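Local coordinates for PHO85 cyclin-10 (Saccharomyces cerevisiae, PDB 4KRD), which acts as a cyclin partner of the kinase PHO85, forming a holoenzyme that phosphorylates and negatively regulates glycogen synthase GSY2, at residues Lys69-Phe74 and His134-Ala139; Val101-Thr106 and Arg190-Ser195; Asp110-Thr115 and Ile178-Thr183; Ala140-Thr145 and Lys171-Leu176. All coordinates share one frame; numbering follows the deposited sequence.

Contact 1: Lys69-Phe74 and His134-Ala139; sequences KEYSNF and HRMIIA
Within the helical cyclin fold, the C-terminal end of helix 65-72 and the turn after it pack against helix 130-148, and a Met-aromatic contact lies at their junction. The tight part is apolar and buried. M136 CG stands anti to the backbone N (chi1 -179°), and the chain then bends at both chi2 and chi3. This bend carries the methyl group over one face of F74, where M136 CE sits 3.6 Å from the ring centroid and almost on the ring normal. M136 SD lies over the same face, 4.4 Å from the F74 centroid. The methyl also touches Y71, with 3.9 Å between M136 CE and Y71 CE1. At the edge of the F74 ring, near its plane, CE1 meets A139 CB at 3.9 Å. I109, L112 and F113 of helix 99-113 close in on M136 as well. Y71 OH is satisfied elsewhere, by a hydrogen bond to E132.

The other side of the contact is polar and looser, with R135 and N73 both partly exposed. R135 runs out extended from CG to NE along the backbone of N73 and F74. Its NH1 donates to N73 O at 2.9 Å (N-H...O 159°). The acceptor lies in the guanidinium plane, while NH1 approaches from above the carbonyl plane. The N73 side chain turns to helix 166-180, where ND2 bonds to S175. One water bridges the two backbones: it donates to F74 O at 2.9 Å and accepts from R135 N at 2.8 Å.

Contact 2: Val101-Thr106 and Arg190-Ser195; sequences VYLVAT and RKLAAS
The carbonyl oxygen of Y102 is held by two bonds, both from T106 one helical turn on. T106 N donates to Y102 O at 2.8 Å, and T106 OG1 does the same at 2.8 Å from above the carbonyl plane. T106 OG1 stands beside its own backbone N (chi1 -57°), which makes the second bond possible. S195, on the facing helix, behaves in a similar way. Its OG takes the crowded position between backbone N and carbonyl carbon and donates to L192 O at 2.8 Å.

The contact joins helix 99-113 of the cyclin fold to helix 189-203. The axes of the two short segments come within 8.2 Å and cross at 77°. S195 is the small residue at the crossing, its CB directed at the other helix. S195 CB approaches the backbone oxygen of L103 to 3.5 Å, and it lies 3.9 Å from T106 CB. L103 CD2 touches S195 OG. L192 also reaches across with one methyl. L192 CD2 meets V104 CG2 at 3.6 Å, the two side chains crossing obliquely, and also touches L103 CB. L192 has a further apolar neighbour on the chain of another protein in the assembly, and F43 and T46 of helix 36-54 touch T106.

All five touching residues are buried, yet no hydrogen bond crosses between the segments. The hydroxyls of T106 and S195 are each satisfied by a carbonyl of their own helix, so the helices are joined here by apolar packing, even where the residues are serine and threonine.

Contact 3: Asp110-Thr115 and Ile178-Thr183; sequences DTLFLT and ICVCNT
T111 OG1 is anti to its backbone N (chi1 -164°), whereas T183 OG1 sits in the crowded position between N and carbonyl carbon (chi1 80°). These torsions bring the two hydroxyls tip to tip, and T111 OG1 donates to T183 OG1 at 2.9 Å. T183 OG1 in turn donates to V180 O, at 2.9 Å and in the carbonyl plane. V180 O also accepts from T183 N, the bond that closes the type I beta turn V180-T183. With N19 ND2 bonded to T111 OG1, the groups form a chain of hydrogen bonds that ends on the turn carbonyl and may be strengthened by cooperativity.

Beside this chain the packing is apolar. V180 CG1 fits between two residues of the other segment, 3.8 Å from L112 CB and 3.9 Å from T111 CG2. L112 CG is anti to the backbone N (chi1 178°), and with the bend at chi2 this brings CD1 to 3.8 Å from C179 CB.

The contact thus ties the end of helix 99-113 to the end of helix 166-180 in the cyclin fold. Helix 99-113 is followed directly by strand 114-116, which pairs antiparallel with strand 122-124, and helix 65-72 packs on both F113 and I178.

Contact 4: Ala140-Thr145 and Lys171-Leu176; sequences AVRLST and KLEVSL
The guanidinium of R142 and the carboxylate of E173 lie nearly parallel, their planes 14° apart but offset, and OE2 comes to the guanidinium edge somewhat out of its plane. R142 NE donates to E173 OE2 at 3.1 Å in a salt bridge. The bond is bent (N-H...O 140°), and NE meets OE2 from above the carboxylate plane. R142 CG is anti to the backbone N, which sets CG only 3.0 Å from E173 OE2; the bend at chi2 then turns the chain so that NE also comes to that oxygen. The E173 chain is extended beyond CG and reaches across to this point. Further bonds hold both groups: R142 NH1 donates to H153 O, and K146 makes a second salt bridge to E173 OE2.

The other end of the crossing is apolar. L143 CD2 packs on L176 CD2 at 3.7 Å, and the chi1 of L143 lies away from a staggered value. L176 CD2 goes on to rest against the backbone of A140, 3.6 Å from A140 CA. The axes of the two segments, on helices 130-148 and 166-180 of the cyclin fold, come within 9.2 Å and cross at 78°.

E173 is buried and its OE2 has two cationic partners, R142 and K146, which would probably favour the charged form. OE2 ties the two helices together, while OE1 bonds to the backbone of the chain of another protein.

Overall arrangement
The four contacts connect five helices of the cyclin-domain part of the longer PCL10. Contacts 1 and 4 are closest, with centres about 8 Å apart. Both use helix 130-148, and A139 CB packs on L172 O at 3.6 Å. Contact 3 lies about 13 Å, centre to centre, from the other three. L112 links it to contacts 1 and 4, touching M136 and L176. Contacts 2 and 3 share helix 99-113. Contacts 2 and 4 join where S144 OG meets V101 O at 2.6 Å. Contacts 1 and 2 do not touch: their centres are about 19 Å apart, on opposite sides of the chain's centre. All four come within reach of another protein's chain, consistent with kinase binding.

Contact 1: Lys69-Phe74 and His134-Ala139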
loop_
_atom_site.group_PDB
_atom_site.type_symbol
_atom_site.label_atom_id
_atom_site.label_comp_id
_atom_site.label_asym_id
_atom_site.label_seq_id
_atom_site.Cartn_x
_atom_site.Cartn_y
_atom_site.Cartn_z
ATOM N N LYS B 69 -8.899 -8.504 -24.011
ATOM C CA LYS B 69 -10.122 -9.108 -23.499
ATOM C C LYS B 69 -10.671 -8.348 -22.293
ATOM O O LYS B 69 -11.865 -8.092 -22.216
ATOM C CB LYS B 69 -9.908 -10.582 -23.159
ATOM C CG LYS B 69 -10.911 -11.155 -22.156
ATOM C CD LYS B 69 -12.361 -10.998 -22.613
ATOM C CE LYS B 69 -13.310 -11.102 -21.422
ATOM N NZ LYS B 69 -14.721 -10.786 -21.784
ATOM N N GLU B 70 -9.806 -7.990 -21.349
ATOM C CA GLU B 70 -10.243 -7.156 -20.226
ATOM C C GLU B 70 -10.846 -5.836 -20.722
ATOM O O GLU B 70 -11.933 -5.418 -20.297
ATOM C CB GLU B 70 -9.066 -6.876 -19.278
ATOM C CG GLU B 70 -8.460 -8.122 -18.662
ATOM C CD GLU B 70 -9.371 -8.775 -17.638
ATOM O OE1 GLU B 70 -10.406 -8.179 -17.284
ATOM O OE2 GLU B 70 -9.052 -9.891 -17.181
ATOM N N TYR B 71 -10.143 -5.185 -21.640
ATOM C CA TYR B 71 -10.585 -3.891 -22.129
ATOM C C TYR B 71 -11.983 -3.916 -22.794
ATOM O O TYR B 71 -12.758 -2.976 -22.648
ATOM C CB TYR B 71 -9.546 -3.282 -23.069
ATOM C CG TYR B 71 -9.872 -1.855 -23.406
ATOM C CD1 TYR B 71 -9.523 -0.819 -22.542
ATOM C CD2 TYR B 71 -10.567 -1.539 -24.567
ATOM C CE1 TYR B 71 -9.843 0.493 -22.837
ATOM C CE2 TYR B 71 -10.891 -0.229 -24.872
ATOM C CZ TYR B 71 -10.534 0.782 -24.003
ATOM O OH TYR B 71 -10.852 2.085 -24.299
ATOM N N SER B 72 -12.304 -4.990 -23.512
ATOM C CA SER B 72 -13.622 -5.114 -24.150
ATOM C C SER B 72 -14.789 -5.061 -23.155
ATOM O O SER B 72 -15.924 -4.783 -23.535
ATOM C CB SER B 72 -13.702 -6.396 -24.977
ATOM O OG SER B 72 -13.608 -7.543 -24.150
ATOM N N ASN B 73 -14.516 -5.323 -21.881
ATOM C CA ASN B 73 -15.547 -5.196 -20.847
ATOM C C ASN B 73 -16.101 -3.767 -20.717
ATOM O O ASN B 73 -17.186 -3.556 -20.176
ATOM C CB ASN B 73 -15.028 -5.695 -19.482
ATOM C CG ASN B 73 -14.963 -7.215 -19.395
ATOM O OD1 ASN B 73 -15.836 -7.917 -19.914
ATOM N ND2 ASN B 73 -13.923 -7.732 -18.745
ATOM N N PHE B 74 -15.351 -2.778 -21.193
ATOM C CA PHE B 74 -15.791 -1.387 -21.067
ATOM C C PHE B 74 -16.850 -0.985 -22.095
ATOM O O PHE B 74 -17.574 -0.016 -21.884
ATOM C CB PHE B 74 -14.615 -0.412 -21.149
ATOM C CG PHE B 74 -13.635 -0.561 -20.015
ATOM C CD1 PHE B 74 -14.029 -0.309 -18.714
ATOM C CD2 PHE B 74 -12.331 -0.964 -20.258
ATOM C CE1 PHE B 74 -13.136 -0.471 -17.655
ATOM C CE2 PHE B 74 -11.425 -1.129 -19.211
ATOM C CZ PHE B 74 -11.827 -0.876 -17.909
ATOM N N HIS B 134 -18.722 5.437 -20.178
ATOM C CA HIS B 134 -19.557 5.271 -18.988
ATOM C C HIS B 134 -18.976 4.239 -18.003
ATOM O O HIS B 134 -18.860 4.493 -16.797
ATOM C CB HIS B 134 -20.970 4.870 -19.418
ATOM C CG HIS B 134 -21.960 4.833 -18.297
ATOM N ND1 HIS B 134 -22.446 3.654 -17.770
ATOM C CD2 HIS B 134 -22.555 5.829 -17.600
ATOM C CE1 HIS B 134 -23.300 3.926 -16.801
ATOM N NE2 HIS B 134 -23.380 5.238 -16.673
ATOM N N ARG B 135 -18.606 3.078 -18.525
ATOM C CA ARG B 135 -18.061 2.011 -17.693
ATOM C C ARG B 135 -16.641 2.326 -17.233
ATOM O O ARG B 135 -16.218 1.864 -16.175
ATOM C CB ARG B 135 -18.105 0.671 -18.436
ATOM C CG ARG B 135 -19.520 0.112 -18.590
ATOM C CD ARG B 135 -19.499 -1.250 -19.271
ATOM N NE ARG B 135 -20.830 -1.843 -19.340
ATOM C CZ ARG B 135 -21.083 -3.063 -19.793
ATOM N NH1 ARG B 135 -20.093 -3.839 -20.214
ATOM N NH2 ARG B 135 -22.331 -3.512 -19.812
ATOM N N MET B 136 -15.909 3.096 -18.036
ATOM C CA MET B 136 -14.566 3.541 -17.661
ATOM C C MET B 136 -14.601 4.461 -16.441
ATOM O O MET B 136 -13.754 4.370 -15.553
ATOM C CB MET B 136 -13.892 4.249 -18.836
ATOM C CG MET B 136 -12.469 4.722 -18.559
ATOM S SD MET B 136 -11.288 3.381 -18.258
ATOM C CE MET B 136 -11.358 2.516 -19.826
ATOM N N ILE B 137 -15.576 5.359 -16.411
ATOM C CA ILE B 137 -15.770 6.260 -15.278
ATOM C C ILE B 137 -16.058 5.485 -13.998
ATOM O O ILE B 137 -15.468 5.746 -12.954
ATOM C CB ILE B 137 -16.916 7.257 -15.555
ATOM C CG1 ILE B 137 -16.453 8.308 -16.568
ATOM C CG2 ILE B 137 -17.374 7.924 -14.276
ATOM C CD1 ILE B 137 -17.588 9.141 -17.160
ATOM N N ILE B 138 -16.981 4.539 -14.091
ATOM C CA ILE B 138 -17.293 3.653 -12.980
ATOM C C ILE B 138 -16.030 2.991 -12.406
ATOM O O ILE B 138 -15.769 3.069 -11.207
ATOM C CB ILE B 138 -18.291 2.586 -13.433
ATOM C CG1 ILE B 138 -19.635 3.246 -13.777
ATOM C CG2 ILE B 138 -18.509 1.540 -12.348
ATOM C CD1 ILE B 138 -20.691 2.251 -14.198
ATOM N N ALA B 139 -15.252 2.348 -13.267
ATOM C CA ALA B 139 -14.037 1.640 -12.831
ATOM C C ALA B 139 -12.975 2.555 -12.225
ATOM O O ALA B 139 -12.379 2.235 -11.181
ATOM C CB ALA B 139 -13.448 0.851 -14.009
HETATM O O HOH W 1 -19.225 2.298 -21.189
#

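Contact 2: Val101-Thr106 and Arg190-Ser195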
loop_
_atom_site.group_PDB
_atom_site.type_symbol
_atom_site.label_atom_id
_atom_site.label_comp_id
_atom_site.label_asym_id
_atom_site.label_seq_id
_atom_site.Cartn_x
_atom_site.Cartn_y
_atom_site.Cartn_z
ATOM N N VAL B 101 -9.954 11.895 -4.988
ATOM C CA VAL B 101 -10.505 10.703 -5.619
ATOM C C VAL B 101 -10.557 10.862 -7.142
ATOM O O VAL B 101 -10.178 9.957 -7.890
ATOM C CB VAL B 101 -11.883 10.353 -5.028
ATOM C CG1 VAL B 101 -12.578 9.276 -5.853
ATOM C CG2 VAL B 101 -11.714 9.915 -3.566
ATOM N N TYR B 102 -10.989 12.036 -7.590
ATOM C CA TYR B 102 -11.101 12.314 -9.009
ATOM C C TYR B 102 -9.747 12.612 -9.663
ATOM O O TYR B 102 -9.545 12.294 -10.835
ATOM C CB TYR B 102 -12.139 13.422 -9.245
ATOM C CG TYR B 102 -13.481 13.028 -8.663
ATOM C CD1 TYR B 102 -14.196 11.972 -9.210
ATOM C CD2 TYR B 102 -14.010 13.676 -7.556
ATOM C CE1 TYR B 102 -15.398 11.581 -8.693
ATOM C CE2 TYR B 102 -15.237 13.296 -7.027
ATOM C CZ TYR B 102 -15.925 12.248 -7.610
ATOM O OH TYR B 102 -17.143 11.831 -7.122
ATOM N N LEU B 103 -8.814 13.187 -8.908
ATOM C CA LEU B 103 -7.469 13.411 -9.438
ATOM C C LEU B 103 -6.797 12.070 -9.725
ATOM O O LEU B 103 -6.186 11.883 -10.779
ATOM C CB LEU B 103 -6.611 14.229 -8.471
ATOM C CG LEU B 103 -7.171 15.587 -8.027
ATOM C CD1 LEU B 103 -6.297 16.217 -6.936
ATOM C CD2 LEU B 103 -7.328 16.517 -9.220
ATOM N N VAL B 104 -6.925 11.136 -8.792
ATOM C CA VAL B 104 -6.383 9.794 -8.998
ATOM C C VAL B 104 -7.127 9.082 -10.137
ATOM O O VAL B 104 -6.515 8.396 -10.961
ATOM C CB VAL B 104 -6.418 8.940 -7.698
ATOM C CG1 VAL B 104 -6.141 7.483 -8.017
ATOM C CG2 VAL B 104 -5.382 9.459 -6.658
ATOM N N ALA B 105 -8.447 9.242 -10.179
ATOM C CA ALA B 105 -9.240 8.674 -11.264
ATOM C C ALA B 105 -8.751 9.182 -12.605
ATOM O O ALA B 105 -8.665 8.428 -13.591
ATOM C CB ALA B 105 -10.723 9.013 -11.082
ATOM N N THR B 106 -8.460 10.477 -12.654
ATOM C CA THR B 106 -7.976 11.081 -13.887
ATOM C C THR B 106 -6.615 10.509 -14.272
ATOM O O THR B 106 -6.366 10.206 -15.444
ATOM C CB THR B 106 -7.892 12.618 -13.786
ATOM O OG1 THR B 106 -9.177 13.151 -13.451
ATOM C CG2 THR B 106 -7.417 13.228 -15.123
ATOM N N ARG B 190 3.097 13.793 -7.001
ATOM C CA ARG B 190 3.383 14.047 -8.407
ATOM C C ARG B 190 2.339 13.456 -9.350
ATOM O O ARG B 190 2.114 13.988 -10.434
ATOM C CB ARG B 190 4.769 13.549 -8.804
ATOM C CG ARG B 190 5.900 14.172 -8.005
ATOM C CD ARG B 190 7.215 13.527 -8.379
ATOM N NE ARG B 190 7.661 13.919 -9.707
ATOM C CZ ARG B 190 8.335 13.124 -10.529
ATOM N NH1 ARG B 190 8.624 11.883 -10.160
ATOM N NH2 ARG B 190 8.711 13.568 -11.718
ATOM N N LYS B 191 1.709 12.353 -8.960
ATOM C CA LYS B 191 0.648 11.809 -9.805
ATOM C C LYS B 191 -0.606 12.673 -9.693
ATOM O O LYS B 191 -1.259 12.952 -10.705
ATOM C CB LYS B 191 0.401 10.322 -9.518
ATOM C CG LYS B 191 1.638 9.474 -9.872
ATOM C CD LYS B 191 1.315 8.012 -9.987
ATOM C CE LYS B 191 2.525 7.232 -10.461
ATOM N NZ LYS B 191 3.565 7.083 -9.419
ATOM N N LEU B 192 -0.898 13.146 -8.480
ATOM C CA LEU B 192 -1.993 14.081 -8.263
ATOM C C LEU B 192 -1.787 15.314 -9.135
ATOM O O LEU B 192 -2.717 15.788 -9.804
ATOM C CB LEU B 192 -2.091 14.499 -6.788
ATOM C CG LEU B 192 -2.537 13.439 -5.777
ATOM C CD1 LEU B 192 -2.934 14.074 -4.452
ATOM C CD2 LEU B 192 -3.684 12.638 -6.329
ATOM N N ALA B 193 -0.558 15.818 -9.138
ATOM C CA ALA B 193 -0.220 16.991 -9.935
ATOM C C ALA B 193 -0.349 16.703 -11.424
ATOM O O ALA B 193 -0.954 17.484 -12.154
ATOM C CB ALA B 193 1.181 17.470 -9.616
ATOM N N ALA B 194 0.233 15.587 -11.861
ATOM C CA ALA B 194 0.233 15.206 -13.272
ATOM C C ALA B 194 -1.159 15.199 -13.891
ATOM O O ALA B 194 -1.307 15.512 -15.074
ATOM C CB ALA B 194 0.914 13.852 -13.470
ATOM N N SER B 195 -2.181 14.850 -13.107
ATOM C CA SER B 195 -3.532 14.784 -13.655
ATOM C C SER B 195 -3.936 16.114 -14.293
ATOM O O SER B 195 -4.557 16.133 -15.358
ATOM C CB SER B 195 -4.564 14.349 -12.602
ATOM O OG SER B 195 -4.779 15.354 -11.633
#

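Contact 3: Asp110-Thr115 and Ile178-Thr183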
loop_
_atom_site.group_PDB
_atom_site.type_symbol
_atom_site.label_atom_id
_atom_site.label_comp_id
_atom_site.label_asym_id
_atom_site.label_seq_id
_atom_site.Cartn_x
_atom_site.Cartn_y
_atom_site.Cartn_z
ATOM N N ASP B 110 -5.312 8.644 -17.643
ATOM C CA ASP B 110 -4.048 9.164 -18.194
ATOM C C ASP B 110 -3.063 8.048 -18.473
ATOM O O ASP B 110 -2.480 7.970 -19.539
ATOM C CB ASP B 110 -3.344 10.095 -17.188
ATOM C CG ASP B 110 -3.961 11.490 -17.110
ATOM O OD1 ASP B 110 -4.555 11.950 -18.106
ATOM O OD2 ASP B 110 -3.810 12.136 -16.041
ATOM N N THR B 111 -2.842 7.188 -17.478
ATOM C CA THR B 111 -1.811 6.180 -17.624
ATOM C C THR B 111 -2.260 5.017 -18.509
ATOM O O THR B 111 -1.436 4.316 -19.100
ATOM C CB THR B 111 -1.274 5.714 -16.239
ATOM O OG1 THR B 111 -0.030 5.023 -16.411
ATOM C CG2 THR B 111 -2.284 4.810 -15.559
ATOM N N LEU B 112 -3.568 4.809 -18.613
ATOM C CA LEU B 112 -4.077 3.807 -19.542
ATOM C C LEU B 112 -3.892 4.258 -21.005
ATOM O O LEU B 112 -3.514 3.463 -21.883
ATOM C CB LEU B 112 -5.557 3.519 -19.253
ATOM C CG LEU B 112 -6.302 2.522 -20.154
ATOM C CD1 LEU B 112 -5.533 1.205 -20.336
ATOM C CD2 LEU B 112 -7.740 2.269 -19.653
ATOM N N PHE B 113 -4.156 5.533 -21.273
ATOM C CA PHE B 113 -4.270 5.973 -22.679
ATOM C C PHE B 113 -3.043 6.707 -23.226
ATOM O O PHE B 113 -2.882 6.826 -24.438
ATOM C CB PHE B 113 -5.539 6.815 -22.881
ATOM C CG PHE B 113 -6.809 6.018 -22.777
ATOM C CD1 PHE B 113 -7.202 5.189 -23.811
ATOM C CD2 PHE B 113 -7.593 6.070 -21.634
ATOM C CE1 PHE B 113 -8.358 4.433 -23.711
ATOM C CE2 PHE B 113 -8.754 5.314 -21.540
ATOM C CZ PHE B 113 -9.128 4.494 -22.582
ATOM N N LEU B 114 -2.187 7.200 -22.334
ATOM C CA LEU B 114 -1.053 8.033 -22.730
ATOM C C LEU B 114 0.290 7.508 -22.245
ATOM O O LEU B 114 0.411 7.001 -21.119
ATOM C CB LEU B 114 -1.221 9.454 -22.173
ATOM C CG LEU B 114 -2.437 10.272 -22.634
ATOM C CD1 LEU B 114 -2.680 11.449 -21.689
ATOM C CD2 LEU B 114 -2.244 10.749 -24.063
ATOM N N THR B 115 1.303 7.659 -23.091
ATOM C CA THR B 115 2.690 7.540 -22.653
ATOM C C THR B 115 3.505 8.694 -23.263
ATOM O O THR B 115 2.931 9.620 -23.858
ATOM C CB THR B 115 3.279 6.168 -23.064
ATOM O OG1 THR B 115 4.571 5.991 -22.473
ATOM C CG2 THR B 115 3.399 6.071 -24.579
ATOM N N ILE B 178 -6.131 -4.787 -14.361
ATOM C CA ILE B 178 -5.301 -5.535 -15.310
ATOM C C ILE B 178 -4.742 -4.612 -16.402
ATOM O O ILE B 178 -3.570 -4.701 -16.751
ATOM C CB ILE B 178 -6.057 -6.726 -15.973
ATOM C CG1 ILE B 178 -6.496 -7.766 -14.923
ATOM C CG2 ILE B 178 -5.172 -7.415 -17.002
ATOM C CD1 ILE B 178 -5.348 -8.429 -14.183
ATOM N N CYS B 179 -5.580 -3.722 -16.937
ATOM C CA CYS B 179 -5.140 -2.826 -18.015
ATOM C C CYS B 179 -4.062 -1.797 -17.637
ATOM O O CYS B 179 -3.297 -1.378 -18.499
ATOM C CB CYS B 179 -6.342 -2.144 -18.693
ATOM S SG CYS B 179 -7.344 -3.299 -19.673
ATOM N N VAL B 180 -3.994 -1.387 -16.369
ATOM C CA VAL B 180 -3.006 -0.380 -15.960
ATOM C C VAL B 180 -1.835 -0.884 -15.096
ATOM O O VAL B 180 -0.913 -0.128 -14.800
ATOM C CB VAL B 180 -3.650 0.817 -15.207
ATOM C CG1 VAL B 180 -4.512 1.665 -16.151
ATOM C CG2 VAL B 180 -4.445 0.346 -14.008
ATOM N N CYS B 181 -1.873 -2.139 -14.674
ATOM C CA CYS B 181 -0.916 -2.588 -13.648
ATOM C C CYS B 181 0.481 -2.811 -14.237
ATOM O O CYS B 181 1.443 -3.005 -13.499
ATOM C CB CYS B 181 -1.428 -3.840 -12.923
ATOM S SG CYS B 181 -1.368 -5.314 -13.932
ATOM N N ASN B 182 0.591 -2.752 -15.568
ATOM C CA ASN B 182 1.897 -2.750 -16.239
ATOM C C ASN B 182 2.540 -1.358 -16.236
ATOM O O ASN B 182 3.650 -1.177 -16.736
ATOM C CB ASN B 182 1.774 -3.251 -17.689
ATOM C CG ASN B 182 0.916 -2.323 -18.562
ATOM O OD1 ASN B 182 -0.062 -1.727 -18.086
ATOM N ND2 ASN B 182 1.273 -2.209 -19.845
ATOM N N THR B 183 1.830 -0.367 -15.704
ATOM C CA THR B 183 2.389 0.972 -15.591
ATOM C C THR B 183 2.636 1.325 -14.122
ATOM O O THR B 183 2.152 0.644 -13.220
ATOM C CB THR B 183 1.479 2.042 -16.246
ATOM O OG1 THR B 183 0.402 2.380 -15.365
ATOM C CG2 THR B 183 0.909 1.531 -17.572
#

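Contact 4: Ala140-Thr145 and Lys171-Leu176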
loop_
_atom_site.group_PDB
_atom_site.type_symbol
_atom_site.label_atom_id
_atom_site.label_comp_id
_atom_site.label_asym_id
_atom_site.label_seq_id
_atom_site.Cartn_x
_atom_site.Cartn_y
_atom_site.Cartn_z
ATOM N N ALA B 140 -12.719 3.698 -12.872
ATOM C CA ALA B 140 -11.654 4.598 -12.424
ATOM C C ALA B 140 -11.987 5.232 -11.081
ATOM O O ALA B 140 -11.111 5.411 -10.225
ATOM C CB ALA B 140 -11.364 5.667 -13.482
ATOM N N VAL B 141 -13.256 5.569 -10.881
ATOM C CA VAL B 141 -13.653 6.107 -9.590
ATOM C C VAL B 141 -13.533 5.037 -8.512
ATOM O O VAL B 141 -13.027 5.313 -7.444
ATOM C CB VAL B 141 -15.075 6.707 -9.592
ATOM C CG1 VAL B 141 -15.536 7.006 -8.157
ATOM C CG2 VAL B 141 -15.114 7.974 -10.470
ATOM N N ARG B 142 -13.986 3.823 -8.804
ATOM C CA ARG B 142 -14.024 2.768 -7.793
ATOM C C ARG B 142 -12.620 2.357 -7.389
ATOM O O ARG B 142 -12.313 2.234 -6.203
ATOM C CB ARG B 142 -14.842 1.562 -8.292
ATOM C CG ARG B 142 -14.911 0.387 -7.301
ATOM C CD ARG B 142 -15.594 0.777 -5.985
ATOM N NE ARG B 142 -15.966 -0.403 -5.199
ATOM C CZ ARG B 142 -16.452 -0.351 -3.966
ATOM N NH1 ARG B 142 -16.620 0.824 -3.377
ATOM N NH2 ARG B 142 -16.763 -1.466 -3.325
ATOM N N LEU B 143 -11.752 2.172 -8.379
ATOM C CA LEU B 143 -10.368 1.781 -8.132
ATOM C C LEU B 143 -9.659 2.885 -7.355
ATOM O O LEU B 143 -8.888 2.627 -6.429
ATOM C CB LEU B 143 -9.662 1.508 -9.473
ATOM C CG LEU B 143 -8.589 0.424 -9.526
ATOM C CD1 LEU B 143 -9.012 -0.781 -8.697
ATOM C CD2 LEU B 143 -8.293 0.005 -10.976
ATOM N N SER B 144 -9.936 4.128 -7.735
ATOM C CA SER B 144 -9.352 5.277 -7.069
ATOM C C SER B 144 -9.651 5.293 -5.567
ATOM O O SER B 144 -8.740 5.491 -4.751
ATOM C CB SER B 144 -9.834 6.586 -7.721
ATOM O OG SER B 144 -9.432 7.687 -6.927
ATOM N N THR B 145 -10.915 5.087 -5.197
ATOM C CA THR B 145 -11.278 5.085 -3.783
ATOM C C THR B 145 -10.551 3.972 -3.016
ATOM O O THR B 145 -10.155 4.168 -1.872
ATOM C CB THR B 145 -12.811 4.952 -3.534
ATOM O OG1 THR B 145 -13.275 3.676 -3.993
ATOM C CG2 THR B 145 -13.586 6.088 -4.215
ATOM N N LYS B 171 -16.242 -6.947 -12.276
ATOM C CA LYS B 171 -15.626 -7.176 -13.548
ATOM C C LYS B 171 -14.907 -5.929 -14.068
ATOM O O LYS B 171 -13.864 -6.014 -14.649
ATOM C CB LYS B 171 -16.673 -7.652 -14.532
ATOM C CG LYS B 171 -16.135 -7.999 -15.861
ATOM C CD LYS B 171 -17.206 -8.369 -16.834
ATOM C CE LYS B 171 -17.658 -9.778 -16.623
ATOM N NZ LYS B 171 -19.098 -10.027 -16.995
ATOM N N LEU B 172 -15.503 -4.777 -13.845
ATOM C CA LEU B 172 -14.918 -3.511 -14.264
ATOM C C LEU B 172 -13.700 -3.095 -13.427
ATOM O O LEU B 172 -12.709 -2.629 -13.987
ATOM C CB LEU B 172 -15.975 -2.409 -14.267
ATOM C CG LEU B 172 -17.084 -2.591 -15.319
ATOM C CD1 LEU B 172 -18.061 -1.443 -15.233
ATOM C CD2 LEU B 172 -16.494 -2.734 -16.741
ATOM N N GLU B 173 -13.770 -3.251 -12.105
ATOM C CA GLU B 173 -12.592 -3.008 -11.252
ATOM C C GLU B 173 -11.381 -3.782 -11.749
ATOM O O GLU B 173 -10.293 -3.235 -11.870
ATOM C CB GLU B 173 -12.827 -3.460 -9.808
ATOM C CG GLU B 173 -13.876 -2.714 -9.042
ATOM C CD GLU B 173 -14.070 -3.303 -7.640
ATOM O OE1 GLU B 173 -14.039 -4.539 -7.493
ATOM O OE2 GLU B 173 -14.265 -2.524 -6.694
ATOM N N VAL B 174 -11.572 -5.074 -11.991
ATOM C CA VAL B 174 -10.467 -5.943 -12.354
ATOM C C VAL B 174 -9.973 -5.653 -13.768
ATOM O O VAL B 174 -8.786 -5.726 -14.031
ATOM C CB VAL B 174 -10.853 -7.428 -12.232
ATOM C CG1 VAL B 174 -9.740 -8.314 -12.768
ATOM C CG2 VAL B 174 -11.166 -7.778 -10.788
ATOM N N SER B 175 -10.889 -5.339 -14.676
ATOM C CA SER B 175 -10.500 -5.015 -16.040
ATOM C C SER B 175 -9.576 -3.797 -16.077
ATOM O O SER B 175 -8.568 -3.803 -16.776
ATOM C CB SER B 175 -11.735 -4.765 -16.917
ATOM O OG SER B 175 -12.528 -5.937 -17.016
ATOM N N LEU B 176 -9.921 -2.749 -15.332
ATOM C CA LEU B 176 -9.095 -1.547 -15.351
ATOM C C LEU B 176 -7.768 -1.871 -14.666
ATOM O O LEU B 176 -6.700 -1.530 -15.155
ATOM C CB LEU B 176 -9.792 -0.383 -14.654
ATOM C CG LEU B 176 -8.946 0.880 -14.525
ATOM C CD1 LEU B 176 -8.484 1.344 -15.926
ATOM C CD2 LEU B 176 -9.694 1.967 -13.793
#